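Side-chain contact in uncharacterized protein Q6HG14 (Bacillus thuringiensis serovar konkukian, PDB 3F08), which is of unknown function but has a Bet v 1-like fold and probably binds a hydrophobic ligand: residues Asp29-Pro32 and Tyr33-Ser36. The protein carries 5 engineered substitutions. Sequence-based numbering, arbitrary orientation.
Sequences DWLP and YIPS
L31 meets both Y33 and I34 round a type I beta turn, L31 to I34, in the loop that leads from helix 14-21 to strand 36-40, outermost in the chain's antiparallel sheet, of a Bet v 1-like (helix-grip) fold. Just before the turn, W30 lies against L20 and I21 of that helix and L132 of helix 114-137, and one face of its indole takes CD1 of L31, 3.2 Å above the ring plane and near the edge of the ring system. The forked, buried side chain of L31 thus sets CD1 on the indole and leaves CD2 for I34, 3.8 Å from its CG1, the two side chains running together. Beta-branched I34 offers that CG1 because it lies close to the backbone N and opposite the carbonyl carbon (chi1 -54°). Exposed Y33 has a ring apolar enough to pack at a slant on L31, CE1 standing 3.6 Å from CG. P32 suits the second position of the turn: its ring restricts phi to the range needed there, and the turn asks for no N-H from that residue. P32 also touches A131 of helix 114-137, and Y33 reaches D127 of the same helix, so the turn packs against it. The turn closes with I34 N donating to L31 O at 3.2 Å; the N-H...O angle is 157°, and the donor approaches from above the carbonyl plane, 54° out of it.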
# COMPACT_ATOMS: atom_id res chain seq x y z
N ASP B 29 -2.45 -16.76 -1.48
CA ASP B 29 -3.86 -17.08 -1.35
C ASP B 29 -4.46 -17.43 -2.72
O ASP B 29 -5.59 -17.89 -2.80
CB ASP B 29 -4.66 -15.92 -0.75
CG ASP B 29 -4.37 -15.69 0.71
OD1 ASP B 29 -3.93 -16.65 1.38
OD2 ASP B 29 -4.59 -14.56 1.20
N TRP B 30 -3.72 -17.18 -3.79
CA TRP B 30 -4.24 -17.50 -5.12
C TRP B 30 -3.22 -18.00 -6.13
O TRP B 30 -3.58 -18.38 -7.24
CB TRP B 30 -5.02 -16.31 -5.70
CG TRP B 30 -4.28 -15.01 -5.78
CD1 TRP B 30 -3.99 -14.16 -4.76
CD2 TRP B 30 -3.79 -14.37 -6.97
NE1 TRP B 30 -3.36 -13.03 -5.23
CE2 TRP B 30 -3.23 -13.14 -6.59
CE3 TRP B 30 -3.78 -14.73 -8.33
CZ2 TRP B 30 -2.66 -12.25 -7.52
CZ3 TRP B 30 -3.22 -13.85 -9.25
CH2 TRP B 30 -2.67 -12.62 -8.84
N LEU B 31 -1.95 -17.99 -5.74
CA LEU B 31 -0.86 -18.46 -6.59
C LEU B 31 -0.23 -19.68 -5.91
O LEU B 31 0.52 -19.54 -4.94
CB LEU B 31 0.19 -17.36 -6.77
CG LEU B 31 0.41 -16.72 -8.14
CD1 LEU B 31 -0.91 -16.39 -8.78
CD2 LEU B 31 1.26 -15.46 -7.98
N PRO B 32 -0.52 -20.89 -6.40
CA PRO B 32 0.01 -22.14 -5.84
C PRO B 32 1.53 -22.27 -5.81
O PRO B 32 2.08 -22.89 -4.90
CB PRO B 32 -0.64 -23.21 -6.72
CG PRO B 32 -1.96 -22.58 -7.08
CD PRO B 32 -1.52 -21.17 -7.44
N TYR B 33 2.21 -21.70 -6.80
CA TYR B 33 3.67 -21.81 -6.86
C TYR B 33 4.41 -20.81 -5.98
O TYR B 33 5.64 -20.74 -6.01
CB TYR B 33 4.12 -21.70 -8.31
CG TYR B 33 3.26 -20.79 -9.14
CD1 TYR B 33 3.55 -19.43 -9.26
CD2 TYR B 33 2.15 -21.28 -9.82
CE1 TYR B 33 2.75 -18.59 -10.05
CE2 TYR B 33 1.35 -20.46 -10.61
CZ TYR B 33 1.66 -19.11 -10.72
OH TYR B 33 0.89 -18.30 -11.53
N ILE B 34 3.67 -20.04 -5.20
CA ILE B 34 4.25 -19.08 -4.27
C ILE B 34 3.75 -19.51 -2.89
O ILE B 34 2.82 -18.92 -2.35
CB ILE B 34 3.75 -17.64 -4.51
CG1 ILE B 34 3.97 -17.24 -5.97
CG2 ILE B 34 4.48 -16.68 -3.58
CD1 ILE B 34 5.43 -17.20 -6.37
N PRO B 35 4.38 -20.54 -2.30
CA PRO B 35 3.98 -21.05 -0.98
C PRO B 35 3.88 -20.01 0.13
O PRO B 35 2.93 -20.00 0.91
CB PRO B 35 5.05 -22.10 -0.67
CG PRO B 35 5.60 -22.48 -2.01
CD PRO B 35 5.63 -21.17 -2.75
N SER B 36 4.86 -19.12 0.21
CA SER B 36 4.84 -18.13 1.28
C SER B 36 5.27 -16.73 0.86
O SER B 36 6.01 -16.55 -0.11
CB SER B 36 5.73 -18.63 2.43
OG SER B 36 5.71 -17.72 3.52